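PDB 2HF9: probable hydrogenase maturation factor HypB from Methanocaldococcus jannaschii, which binds GTP, probably hydrolyses it slowly, and as a homodimeric metal-binding maturation factor probably helps insert nickel into the metal centre of [NiFe] hydrogenases. Local coordinates for residues K28-L33 / D135-T140; H36-F41 / D117-L122; L54-I59 / M84-A89; H141-V146 / T165-V170. All coordinates share one frame; numbering follows the deposited sequence.

Interaction 1 of 4, residues K28-L33 / D135-T140; sequences KNRKLL and DFDLGT
D137 OD1 is held by two donors from different parts of the chain: R30 NH1 at 3.0 Å and the backbone N of G139 at 2.8 Å. The guanidinium of R30 meets the carboxylate tip to tip, end-on, in a salt bridge whose other arm joins R30 NH2 to D137 OD2 at 2.7 Å. The two flat groups are 30° apart, nearly coplanar; NH1 comes to the syn lone pair of OD1, whereas G139 N approaches from above the carboxylate plane and makes an Asx turn. That turn belongs to the loop leading into strand 142-148 of the P-loop GTPase fold, and it is pressed here against helix 18-35. NH1 also donates to T140 O at 2.9 Å, within the guanidinium plane. The bend at chi3 (-57°) turns NE toward D137; G139 CA lies over one face of the guanidinium. D27 is a second carboxylate partner of NH2. From the residue before, N29 ND2 reaches L138 O at 2.9 Å with an N-H...O angle of 166°, and its other bond goes to A104 O, just before the zinc ligand H105. G139 O is buried without a polar partner, touched by R30 CG at 3.2 Å and L33 CD1 at 3.4 Å.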
loop_
_atom_site.group_PDB
_atom_site.type_symbol
_atom_site.label_atom_id
_atom_site.label_comp_id
_atom_site.label_asym_id
_atom_site.label_seq_id
_atom_site.Cartn_x
_atom_site.Cartn_y
_atom_site.Cartn_z
ATOM N N LYS A 28 -3.550 -1.623 -28.223
ATOM C CA LYS A 28 -3.493 -0.417 -29.048
ATOM C C LYS A 28 -2.394 0.544 -28.583
ATOM O O LYS A 28 -1.687 1.131 -29.409
ATOM C CB LYS A 28 -4.856 0.277 -29.073
ATOM C CG LYS A 28 -5.920 -0.543 -29.795
ATOM C CD LYS A 28 -7.305 0.070 -29.687
ATOM C CE LYS A 28 -8.337 -0.834 -30.360
ATOM N NZ LYS A 28 -8.126 -0.947 -31.838
ATOM N N ASN A 29 -2.256 0.685 -27.263
ATOM C CA ASN A 29 -1.168 1.459 -26.665
ATOM C C ASN A 29 0.200 0.905 -27.058
ATOM O O ASN A 29 1.079 1.666 -27.457
ATOM C CB ASN A 29 -1.282 1.498 -25.133
ATOM C CG ASN A 29 -2.496 2.277 -24.639
ATOM O OD1 ASN A 29 -3.184 2.959 -25.407
ATOM N ND2 ASN A 29 -2.759 2.178 -23.335
ATOM N N ARG A 30 0.370 -0.417 -26.940
ATOM C CA ARG A 30 1.630 -1.083 -27.296
ATOM C C ARG A 30 1.978 -0.896 -28.769
ATOM O O ARG A 30 3.126 -0.616 -29.106
ATOM C CB ARG A 30 1.593 -2.578 -26.957
ATOM C CG ARG A 30 2.399 -2.960 -25.717
ATOM C CD ARG A 30 2.364 -4.462 -25.440
ATOM N NE ARG A 30 0.993 -4.955 -25.297
ATOM C CZ ARG A 30 0.311 -4.982 -24.154
ATOM N NH1 ARG A 30 0.863 -4.557 -23.025
ATOM N NH2 ARG A 30 -0.930 -5.444 -24.143
ATOM N N LYS A 31 0.976 -1.042 -29.634
ATOM C CA LYS A 31 1.149 -0.814 -31.065
ATOM C C LYS A 31 1.576 0.628 -31.361
ATOM O O LYS A 31 2.499 0.853 -32.148
ATOM C CB LYS A 31 -0.122 -1.241 -31.832
ATOM C CG LYS A 31 -0.268 -0.806 -33.314
ATOM C CD LYS A 31 1.030 -0.781 -34.145
ATOM C CE LYS A 31 1.868 -2.045 -34.038
ATOM N NZ LYS A 31 3.316 -1.691 -34.081
ATOM N N LEU A 32 0.932 1.594 -30.707
ATOM C CA LEU A 32 1.291 3.005 -30.868
ATOM C C LEU A 32 2.731 3.267 -30.424
ATOM O O LEU A 32 3.481 3.971 -31.105
ATOM C CB LEU A 32 0.313 3.914 -30.109
ATOM C CG LEU A 32 0.593 5.425 -30.084
ATOM C CD1 LEU A 32 0.447 6.061 -31.466
ATOM C CD2 LEU A 32 -0.305 6.131 -29.068
ATOM N N LEU A 33 3.106 2.694 -29.283
ATOM C CA LEU A 33 4.462 2.828 -28.759
ATOM C C LEU A 33 5.497 2.199 -29.697
ATOM O O LEU A 33 6.520 2.824 -29.997
ATOM C CB LEU A 33 4.559 2.225 -27.353
ATOM C CG LEU A 33 3.759 2.930 -26.249
ATOM C CD1 LEU A 33 3.612 2.018 -25.049
ATOM C CD2 LEU A 33 4.380 4.259 -25.841
ATOM N N ASP A 135 -4.522 -6.717 -12.347
ATOM C CA ASP A 135 -5.439 -7.072 -13.434
ATOM C C ASP A 135 -5.488 -6.065 -14.585
ATOM O O ASP A 135 -6.148 -6.315 -15.595
ATOM C CB ASP A 135 -6.855 -7.284 -12.886
ATOM C CG ASP A 135 -6.957 -8.485 -11.959
ATOM O OD1 ASP A 135 -6.173 -9.448 -12.118
ATOM O OD2 ASP A 135 -7.834 -8.463 -11.070
ATOM N N PHE A 136 -4.798 -4.934 -14.444
ATOM C CA PHE A 136 -4.895 -3.868 -15.443
ATOM C C PHE A 136 -3.604 -3.591 -16.212
ATOM O O PHE A 136 -2.761 -2.798 -15.786
ATOM C CB PHE A 136 -5.468 -2.592 -14.821
ATOM C CG PHE A 136 -6.942 -2.674 -14.536
ATOM C CD1 PHE A 136 -7.404 -3.143 -13.308
ATOM C CD2 PHE A 136 -7.869 -2.294 -15.502
ATOM C CE1 PHE A 136 -8.777 -3.230 -13.047
ATOM C CE2 PHE A 136 -9.239 -2.376 -15.250
ATOM C CZ PHE A 136 -9.690 -2.843 -14.021
ATOM N N ASP A 137 -3.479 -4.270 -17.352
ATOM C CA ASP A 137 -2.427 -4.035 -18.338
ATOM C C ASP A 137 -2.564 -2.607 -18.874
ATOM O O ASP A 137 -3.645 -2.200 -19.308
ATOM C CB ASP A 137 -2.577 -5.066 -19.467
ATOM C CG ASP A 137 -1.520 -4.941 -20.558
ATOM O OD1 ASP A 137 -0.651 -4.043 -20.499
ATOM O OD2 ASP A 137 -1.573 -5.764 -21.501
ATOM N N LEU A 138 -1.473 -1.846 -18.817
ATOM C CA LEU A 138 -1.481 -0.446 -19.250
ATOM C C LEU A 138 -1.111 -0.280 -20.724
ATOM O O LEU A 138 -1.256 0.807 -21.291
ATOM C CB LEU A 138 -0.536 0.396 -18.380
ATOM C CG LEU A 138 -0.755 0.444 -16.862
ATOM C CD1 LEU A 138 0.142 1.499 -16.225
ATOM C CD2 LEU A 138 -2.202 0.716 -16.510
ATOM N N GLY A 139 -0.642 -1.362 -21.338
ATOM C CA GLY A 139 -0.110 -1.313 -22.697
ATOM C C GLY A 139 1.391 -1.099 -22.699
ATOM O O GLY A 139 1.945 -0.541 -23.643
ATOM N N THR A 140 2.042 -1.546 -21.628
ATOM C CA THR A 140 3.492 -1.432 -21.483
ATOM C C THR A 140 4.173 -2.701 -21.985
ATOM O O THR A 140 3.527 -3.740 -22.159
ATOM C CB THR A 140 3.896 -1.169 -20.007
ATOM O OG1 THR A 140 3.372 -2.210 -19.169
ATOM C CG2 THR A 140 3.351 0.164 -19.532
#

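Interaction 2 of 4, residues H36-F41 / D117-L122; sequences HGVVAF and DEIDLL
H36 ND1 donates to D117 OD1 at 2.8 Å in an almost straight bond, N-H...O 172°. The oxygen lies in the plane of the imidazole, but the ring nitrogen stands above the carboxylate plane, and the two planes are 59° apart. V38 N bonds back to L33 O and G37 N to N34 O, the Schellman motif in which G37, with positive phi, ends helix 18-35. V39 N donates to D120 O at 2.9 Å, V39 O accepts from L122 N at 2.9 Å, and F41 N closes the series on L122 O at 2.8 Å. A40 turns to the other neighbour, its N bonding to H141 ND1. D120 OD2 accepts from the backbone N of K67. V38 CG1, anti to the backbone N (chi1 -179°), packs on L122 CB at 3.9 Å, and A40 CB touches the same atom at 4.0 Å, on a side where L33 also packs. The opposite face carries V39 and L121, with V39 CB 4.2 Å from L121 CD2, and V222 of helix 211-224 lies on L121. The alternating bonds are those of parallel strands, and strands 39-45 and 121-125 are neighbours in the central sheet of this P-loop NTPase fold.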
loop_
_atom_site.group_PDB
_atom_site.type_symbol
_atom_site.label_atom_id
_atom_site.label_comp_id
_atom_site.label_asym_id
_atom_site.label_seq_id
_atom_site.Cartn_x
_atom_site.Cartn_y
_atom_site.Cartn_z
ATOM N N HIS A 36 6.332 4.169 -32.776
ATOM C CA HIS A 36 7.227 5.293 -32.516
ATOM C C HIS A 36 8.524 4.900 -31.804
ATOM O O HIS A 36 9.285 5.770 -31.378
ATOM C CB HIS A 36 6.492 6.385 -31.742
ATOM C CG HIS A 36 5.348 6.985 -32.495
ATOM N ND1 HIS A 36 5.525 7.927 -33.487
ATOM C CD2 HIS A 36 4.014 6.771 -32.414
ATOM C CE1 HIS A 36 4.348 8.271 -33.979
ATOM N NE2 HIS A 36 3.416 7.582 -33.347
ATOM N N GLY A 37 8.761 3.596 -31.675
ATOM C CA GLY A 37 10.004 3.075 -31.110
ATOM C C GLY A 37 10.181 3.428 -29.645
ATOM O O GLY A 37 11.283 3.761 -29.206
ATOM N N VAL A 38 9.090 3.346 -28.893
ATOM C CA VAL A 38 9.110 3.653 -27.463
ATOM C C VAL A 38 8.989 2.351 -26.686
ATOM O O VAL A 38 8.141 1.519 -26.996
ATOM C CB VAL A 38 7.961 4.619 -27.056
ATOM C CG1 VAL A 38 8.022 4.956 -25.563
ATOM C CG2 VAL A 38 8.006 5.890 -27.883
ATOM N N VAL A 39 9.855 2.170 -25.693
ATOM C CA VAL A 39 9.745 1.025 -24.797
ATOM C C VAL A 39 9.199 1.523 -23.461
ATOM O O VAL A 39 9.781 2.418 -22.840
ATOM C CB VAL A 39 11.092 0.270 -24.630
ATOM C CG1 VAL A 39 10.886 -1.007 -23.825
ATOM C CG2 VAL A 39 11.691 -0.070 -25.997
ATOM N N ALA A 40 8.068 0.956 -23.046
ATOM C CA ALA A 40 7.342 1.424 -21.867
ATOM C C ALA A 40 7.394 0.453 -20.691
ATOM O O ALA A 40 7.314 -0.765 -20.869
ATOM C CB ALA A 40 5.899 1.740 -22.221
ATOM N N PHE A 41 7.505 1.020 -19.492
ATOM C CA PHE A 41 7.631 0.257 -18.254
ATOM C C PHE A 41 6.586 0.692 -17.222
ATOM O O PHE A 41 6.443 1.883 -16.931
ATOM C CB PHE A 41 9.046 0.406 -17.672
ATOM C CG PHE A 41 10.131 -0.190 -18.533
ATOM C CD1 PHE A 41 10.725 0.556 -19.548
ATOM C CD2 PHE A 41 10.571 -1.494 -18.317
ATOM C CE1 PHE A 41 11.731 0.008 -20.344
ATOM C CE2 PHE A 41 11.583 -2.048 -19.105
ATOM C CZ PHE A 41 12.162 -1.291 -20.121
ATOM N N ASP A 117 7.867 10.650 -31.103
ATOM C CA ASP A 117 9.022 10.641 -32.006
ATOM C C ASP A 117 10.240 11.330 -31.392
ATOM O O ASP A 117 11.315 11.382 -32.001
ATOM C CB ASP A 117 8.663 11.268 -33.354
ATOM C CG ASP A 117 7.744 10.385 -34.174
ATOM O OD1 ASP A 117 7.939 9.148 -34.185
ATOM O OD2 ASP A 117 6.822 10.931 -34.807
ATOM N N GLU A 118 10.063 11.863 -30.186
ATOM C CA GLU A 118 11.168 12.435 -29.425
ATOM C C GLU A 118 11.332 11.746 -28.069
ATOM O O GLU A 118 11.906 12.311 -27.136
ATOM C CB GLU A 118 10.996 13.950 -29.268
ATOM C CG GLU A 118 11.387 14.751 -30.519
ATOM C CD GLU A 118 12.822 14.490 -30.972
ATOM O OE1 GLU A 118 13.759 14.678 -30.161
ATOM O OE2 GLU A 118 13.012 14.096 -32.146
ATOM N N ILE A 119 10.817 10.522 -27.972
ATOM C CA ILE A 119 10.898 9.714 -26.752
ATOM C C ILE A 119 11.378 8.304 -27.108
ATOM O O ILE A 119 10.946 7.732 -28.107
ATOM C CB ILE A 119 9.519 9.653 -26.003
ATOM C CG1 ILE A 119 9.050 11.049 -25.555
ATOM C CG2 ILE A 119 9.557 8.693 -24.807
ATOM C CD1 ILE A 119 10.014 11.809 -24.632
ATOM N N ASP A 120 12.284 7.759 -26.298
ATOM C CA ASP A 120 12.755 6.384 -26.466
ATOM C C ASP A 120 12.224 5.461 -25.362
ATOM O O ASP A 120 11.881 4.303 -25.618
ATOM C CB ASP A 120 14.290 6.341 -26.503
ATOM C CG ASP A 120 14.879 7.266 -27.562
ATOM O OD1 ASP A 120 14.472 7.166 -28.739
ATOM O OD2 ASP A 120 15.749 8.092 -27.215
ATOM N N LEU A 121 12.180 5.983 -24.137
ATOM C CA LEU A 121 11.729 5.228 -22.969
ATOM C C LEU A 121 10.574 5.927 -22.270
ATOM O O LEU A 121 10.590 7.143 -22.096
ATOM C CB LEU A 121 12.869 5.038 -21.960
ATOM C CG LEU A 121 14.156 4.330 -22.385
ATOM C CD1 LEU A 121 15.126 4.268 -21.211
ATOM C CD2 LEU A 121 13.876 2.936 -22.919
ATOM N N LEU A 122 9.582 5.142 -21.861
ATOM C CA LEU A 122 8.466 5.652 -21.073
ATOM C C LEU A 122 8.387 4.935 -19.729
ATOM O O LEU A 122 8.243 3.712 -19.679
ATOM C CB LEU A 122 7.143 5.498 -21.839
ATOM C CG LEU A 122 5.850 5.905 -21.117
ATOM C CD1 LEU A 122 5.845 7.382 -20.738
ATOM C CD2 LEU A 122 4.632 5.567 -21.969
#

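Interaction 3 of 4, residues L54-I59 / M84-A89; sequences LIEKLI and MEKHGA
E56 OE1 receives K86 NZ at 2.7 Å in a salt bridge and H87 NE2 at 2.8 Å in a weak, bent hydrogen bond. Both partners sit in the type I turn from E85 to G88, and helix 78-85 packs here on helix 51-62, the helix that follows the P-loop in this nucleotide-binding fold. E56 and H87 cross obliquely, with the carboxylate turned 75° from the imidazole. The glutamate stem does more than carry the charge: E56 CB sits over one face of the H87 ring, 3.9 Å from its centroid and shifted toward the rim, a CH-pi contact. K86 swings CG into the crowded position between its backbone N and carbonyl carbon (chi1 64°), and a further bend at chi4 (54°) brings NZ round to E56.

Second-shell groups fix these side chains. H87 ND1 is hydrogen-bonded to D60 OD1, which helps to fix the rotation of the ring, and R83 takes the other oxygen, E56 OE2, in a salt bridge. With two cationic neighbours, E56 is probably held as a carboxylate. Beneath the polar pair lies an apolar layer next to C70 of strand 68-74. M84, its chain extended beyond CG, brings CE to 4.0 Å from I55 CD1. I59 crosses H87 at about a right angle and divides its branches: CD1 rests on A89 CB at 3.9 Å, while CG2 touches H87 O at 3.2 Å.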
loop_
_atom_site.group_PDB
_atom_site.type_symbol
_atom_site.label_atom_id
_atom_site.label_comp_id
_atom_site.label_asym_id
_atom_site.label_seq_id
_atom_site.Cartn_x
_atom_site.Cartn_y
_atom_site.Cartn_z
ATOM N N LEU A 54 13.490 5.270 -7.637
ATOM C CA LEU A 54 14.017 4.386 -8.677
ATOM C C LEU A 54 13.938 5.040 -10.054
ATOM O O LEU A 54 14.913 5.025 -10.812
ATOM C CB LEU A 54 13.281 3.039 -8.684
ATOM C CG LEU A 54 13.698 2.017 -9.754
ATOM C CD1 LEU A 54 15.190 1.666 -9.660
ATOM C CD2 LEU A 54 12.839 0.760 -9.673
ATOM N N ILE A 55 12.778 5.612 -10.368
ATOM C CA ILE A 55 12.567 6.286 -11.652
ATOM C C ILE A 55 13.538 7.467 -11.804
ATOM O O ILE A 55 14.156 7.641 -12.865
ATOM C CB ILE A 55 11.079 6.709 -11.835
ATOM C CG1 ILE A 55 10.227 5.487 -12.199
ATOM C CG2 ILE A 55 10.934 7.798 -12.908
ATOM C CD1 ILE A 55 8.728 5.705 -12.084
ATOM N N GLU A 56 13.688 8.242 -10.732
ATOM C CA GLU A 56 14.635 9.364 -10.691
ATOM C C GLU A 56 16.053 8.909 -11.013
ATOM O O GLU A 56 16.719 9.500 -11.864
ATOM C CB GLU A 56 14.618 10.048 -9.320
ATOM C CG GLU A 56 13.380 10.883 -9.047
ATOM C CD GLU A 56 13.443 11.586 -7.707
ATOM O OE1 GLU A 56 13.491 12.828 -7.695
ATOM O OE2 GLU A 56 13.465 10.903 -6.667
ATOM N N LYS A 57 16.501 7.851 -10.338
ATOM C CA LYS A 57 17.831 7.289 -10.572
ATOM C C LYS A 57 17.986 6.756 -11.994
ATOM O O LYS A 57 19.031 6.946 -12.619
ATOM C CB LYS A 57 18.160 6.191 -9.545
ATOM C CG LYS A 57 18.316 6.686 -8.105
ATOM C CD LYS A 57 19.521 7.593 -7.942
ATOM C CE LYS A 57 19.749 7.969 -6.488
ATOM N NZ LYS A 57 20.933 8.873 -6.372
ATOM N N LEU A 58 16.946 6.093 -12.503
ATOM C CA LEU A 58 16.956 5.602 -13.883
ATOM C C LEU A 58 17.056 6.725 -14.916
ATOM O O LEU A 58 17.836 6.621 -15.870
ATOM C CB LEU A 58 15.745 4.710 -14.164
ATOM C CG LEU A 58 15.742 3.327 -13.499
ATOM C CD1 LEU A 58 14.398 2.650 -13.718
ATOM C CD2 LEU A 58 16.874 2.445 -14.013
ATOM N N ILE A 59 16.274 7.788 -14.728
ATOM C CA ILE A 59 16.371 8.984 -15.577
ATOM C C ILE A 59 17.806 9.522 -15.606
ATOM O O ILE A 59 18.401 9.653 -16.678
ATOM C CB ILE A 59 15.391 10.103 -15.135
ATOM C CG1 ILE A 59 13.939 9.664 -15.352
ATOM C CG2 ILE A 59 15.661 11.409 -15.909
ATOM C CD1 ILE A 59 12.923 10.474 -14.552
ATOM N N MET A 84 10.117 14.049 -10.920
ATOM C CA MET A 84 10.609 13.546 -12.205
ATOM C C MET A 84 11.008 14.665 -13.159
ATOM O O MET A 84 11.941 14.508 -13.950
ATOM C CB MET A 84 9.569 12.648 -12.864
ATOM C CG MET A 84 9.274 11.391 -12.078
ATOM S SD MET A 84 7.841 10.542 -12.729
ATOM C CE MET A 84 7.515 9.422 -11.372
ATOM N N GLU A 85 10.288 15.783 -13.078
ATOM C CA GLU A 85 10.547 16.959 -13.908
ATOM C C GLU A 85 11.936 17.568 -13.694
ATOM O O GLU A 85 12.603 17.941 -14.659
ATOM C CB GLU A 85 9.463 18.020 -13.690
ATOM C CG GLU A 85 8.198 17.789 -14.497
ATOM C CD GLU A 85 7.096 18.797 -14.196
ATOM O OE1 GLU A 85 7.350 19.802 -13.495
ATOM O OE2 GLU A 85 5.963 18.582 -14.669
ATOM N N LYS A 86 12.374 17.658 -12.440
ATOM C CA LYS A 86 13.679 18.258 -12.137
ATOM C C LYS A 86 14.857 17.393 -12.607
ATOM O O LYS A 86 15.992 17.868 -12.677
ATOM C CB LYS A 86 13.807 18.639 -10.653
ATOM C CG LYS A 86 13.753 17.482 -9.674
ATOM C CD LYS A 86 14.397 17.848 -8.340
ATOM C CE LYS A 86 13.888 16.955 -7.214
ATOM N NZ LYS A 86 14.032 15.492 -7.502
ATOM N N HIS A 87 14.574 16.133 -12.944
ATOM C CA HIS A 87 15.589 15.220 -13.468
ATOM C C HIS A 87 15.691 15.237 -14.998
ATOM O O HIS A 87 16.500 14.512 -15.578
ATOM C CB HIS A 87 15.361 13.799 -12.941
ATOM C CG HIS A 87 15.656 13.650 -11.482
ATOM N ND1 HIS A 87 16.890 13.257 -11.007
ATOM C CD2 HIS A 87 14.886 13.864 -10.391
ATOM C CE1 HIS A 87 16.863 13.228 -9.687
ATOM N NE2 HIS A 87 15.657 13.586 -9.287
ATOM N N GLY A 88 14.879 16.072 -15.640
ATOM C CA GLY A 88 14.967 16.283 -17.089
ATOM C C GLY A 88 14.112 15.371 -17.952
ATOM O O GLY A 88 14.430 15.133 -19.122
ATOM N N ALA A 89 13.029 14.851 -17.381
ATOM C CA ALA A 89 12.077 14.055 -18.145
ATOM C C ALA A 89 10.832 14.879 -18.433
ATOM O O ALA A 89 10.470 15.766 -17.656
ATOM C CB ALA A 89 11.708 12.786 -17.394
#

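Interaction 4 of 4, residues H141-V146 / T165-V170; sequences HKRIVV and TADLIV
R143 runs at a slant to T165, and the edge of the guanidinium faces the threonine. NH2 donates to T165 OG1 at 3.1 Å, 2° out of the guanidinium plane, while NE makes a weak bond to T165 O at 3.2 Å. The bend at chi3 (68°) turns NE toward T165 O. OG1 also bonds to I162 O, and NH2 to P133 O. K142 crosses D167 at about a right angle, its CD lying 3.6 Å from D167 CG. The charges do not touch: a water joins K142 NZ to D167 OD1, and E224 is the salt-bridge partner of NZ. D167 OD2 uses its anti lone pair for the backbone N of R143, at 2.8 Å. R143 O in turn takes both D167 N and L168 N as donors. From there the chains run as parallel neighbours, the two strands of a beta-alpha-beta unit in the P-loop GTPase sheet, bonded by V145 N to L168 O and V170 N to V145 O. I144 and L168 lie side by side, pointing the same way, with CG2 of I144 3.8 Å from CD2 of L168; V170 CG2 also lies 4.0 Å from I144 CG2. On the opposite face V145 CG2 presses on A166 CB at 3.6 Å.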
loop_
_atom_site.group_PDB
_atom_site.type_symbol
_atom_site.label_atom_id
_atom_site.label_comp_id
_atom_site.label_asym_id
_atom_site.label_seq_id
_atom_site.Cartn_x
_atom_site.Cartn_y
_atom_site.Cartn_z
ATOM N N HIS A 141 5.477 -2.608 -22.225
ATOM C CA HIS A 141 6.277 -3.764 -22.617
ATOM C C HIS A 141 6.651 -4.626 -21.415
ATOM O O HIS A 141 6.620 -5.855 -21.495
ATOM C CB HIS A 141 7.522 -3.314 -23.382
ATOM C CG HIS A 141 7.204 -2.650 -24.684
ATOM N ND1 HIS A 141 6.983 -1.294 -24.793
ATOM C CD2 HIS A 141 7.028 -3.162 -25.923
ATOM C CE1 HIS A 141 6.704 -0.997 -26.050
ATOM N NE2 HIS A 141 6.723 -2.113 -26.756
ATOM N N LYS A 142 6.993 -3.980 -20.301
ATOM C CA LYS A 142 7.357 -4.698 -19.082
ATOM C C LYS A 142 6.699 -4.128 -17.833
ATOM O O LYS A 142 6.387 -2.935 -17.752
ATOM C CB LYS A 142 8.882 -4.737 -18.882
ATOM C CG LYS A 142 9.673 -5.432 -19.983
ATOM C CD LYS A 142 9.486 -6.944 -19.986
ATOM C CE LYS A 142 10.126 -7.560 -21.223
ATOM N NZ LYS A 142 9.840 -9.015 -21.318
ATOM N N ARG A 143 6.507 -5.007 -16.857
ATOM C CA ARG A 143 5.948 -4.638 -15.575
ATOM C C ARG A 143 6.987 -4.844 -14.480
ATOM O O ARG A 143 7.633 -5.894 -14.406
ATOM C CB ARG A 143 4.685 -5.451 -15.311
ATOM C CG ARG A 143 3.535 -5.086 -16.248
ATOM C CD ARG A 143 2.483 -6.179 -16.343
ATOM N NE ARG A 143 1.729 -6.360 -15.099
ATOM C CZ ARG A 143 0.648 -5.661 -14.756
ATOM N NH1 ARG A 143 0.181 -4.702 -15.549
ATOM N NH2 ARG A 143 0.040 -5.908 -13.605
ATOM N N ILE A 144 7.152 -3.824 -13.644
ATOM C CA ILE A 144 8.114 -3.865 -12.547
ATOM C C ILE A 144 7.349 -3.693 -11.239
ATOM O O ILE A 144 6.596 -2.728 -11.084
ATOM C CB ILE A 144 9.201 -2.759 -12.692
ATOM C CG1 ILE A 144 9.967 -2.927 -14.013
ATOM C CG2 ILE A 144 10.151 -2.755 -11.476
ATOM C CD1 ILE A 144 10.907 -1.790 -14.362
ATOM N N VAL A 145 7.510 -4.643 -10.321
ATOM C CA VAL A 145 6.912 -4.517 -8.995
ATOM C C VAL A 145 8.005 -4.203 -7.981
ATOM O O VAL A 145 8.961 -4.967 -7.818
ATOM C CB VAL A 145 6.087 -5.768 -8.571
ATOM C CG1 VAL A 145 5.573 -5.626 -7.135
ATOM C CG2 VAL A 145 4.919 -5.981 -9.513
ATOM N N VAL A 146 7.860 -3.053 -7.327
ATOM C CA VAL A 146 8.788 -2.624 -6.298
ATOM C C VAL A 146 8.143 -2.812 -4.930
ATOM O O VAL A 146 7.119 -2.206 -4.624
ATOM C CB VAL A 146 9.191 -1.132 -6.470
ATOM C CG1 VAL A 146 10.291 -0.749 -5.468
ATOM C CG2 VAL A 146 9.639 -0.856 -7.902
ATOM N N THR A 165 2.462 -11.143 -12.116
ATOM C CA THR A 165 2.330 -10.261 -13.282
ATOM C C THR A 165 3.621 -9.483 -13.562
ATOM O O THR A 165 3.736 -8.798 -14.578
ATOM C CB THR A 165 1.127 -9.280 -13.148
ATOM O OG1 THR A 165 1.441 -8.241 -12.209
ATOM C CG2 THR A 165 -0.129 -10.019 -12.687
ATOM N N ALA A 166 4.599 -9.618 -12.668
ATOM C CA ALA A 166 5.853 -8.876 -12.772
ATOM C C ALA A 166 6.866 -9.551 -13.691
ATOM O O ALA A 166 6.998 -10.780 -13.696
ATOM C CB ALA A 166 6.454 -8.671 -11.391
ATOM N N ASP A 167 7.570 -8.731 -14.467
ATOM C CA ASP A 167 8.721 -9.168 -15.248
ATOM C C ASP A 167 9.998 -8.939 -14.442
ATOM O O ASP A 167 10.994 -9.656 -14.603
ATOM C CB ASP A 167 8.782 -8.397 -16.563
ATOM C CG ASP A 167 7.565 -8.648 -17.439
ATOM O OD1 ASP A 167 7.408 -9.788 -17.917
ATOM O OD2 ASP A 167 6.770 -7.708 -17.642
ATOM N N LEU A 168 9.953 -7.924 -13.584
ATOM C CA LEU A 168 11.019 -7.637 -12.640
ATOM C C LEU A 168 10.421 -7.404 -11.260
ATOM O O LEU A 168 9.481 -6.623 -11.106
ATOM C CB LEU A 168 11.828 -6.405 -13.073
ATOM C CG LEU A 168 12.844 -5.846 -12.067
ATOM C CD1 LEU A 168 14.010 -6.804 -11.841
ATOM C CD2 LEU A 168 13.347 -4.461 -12.472
ATOM N N ILE A 169 10.978 -8.089 -10.265
ATOM C CA ILE A 169 10.613 -7.861 -8.876
ATOM C C ILE A 169 11.812 -7.238 -8.158
ATOM O O ILE A 169 12.902 -7.823 -8.098
ATOM C CB ILE A 169 10.131 -9.155 -8.187
ATOM C CG1 ILE A 169 8.842 -9.652 -8.859
ATOM C CG2 ILE A 169 9.891 -8.915 -6.699
ATOM C CD1 ILE A 169 8.489 -11.111 -8.603
ATOM N N VAL A 170 11.601 -6.027 -7.655
ATOM C CA VAL A 170 12.629 -5.282 -6.937
ATOM C C VAL A 170 12.327 -5.311 -5.441
ATOM O O VAL A 170 11.264 -4.865 -4.998
ATOM C CB VAL A 170 12.717 -3.816 -7.438
ATOM C CG1 VAL A 170 13.748 -3.025 -6.642
ATOM C CG2 VAL A 170 13.059 -3.785 -8.924
HETATM O O HOH W 1 7.233 -9.680 -20.629
#

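In the fold
From the N terminus, helix 18-35 enters interaction 1, whose partner comes 102 residues later and so closes the widest loop. Within that loop, interaction 2 pairs strand 39-45 with 121-125, and within interaction 2 lies interaction 3, which joins helices 51-62 and 78-85: three contacts, one inside another, without crossing. Interaction 4 follows in series and closes the short 142-148 to 168-172 unit. Interactions 1 and 2 meet where L33 O faces V38 N and L33 packs on A40. A40 O then approaches H141 N at 2.9 Å, linking interactions 2 and 4 through neighbouring strands of one sheet. Interaction 3 touches interaction 4 at L54 and V146.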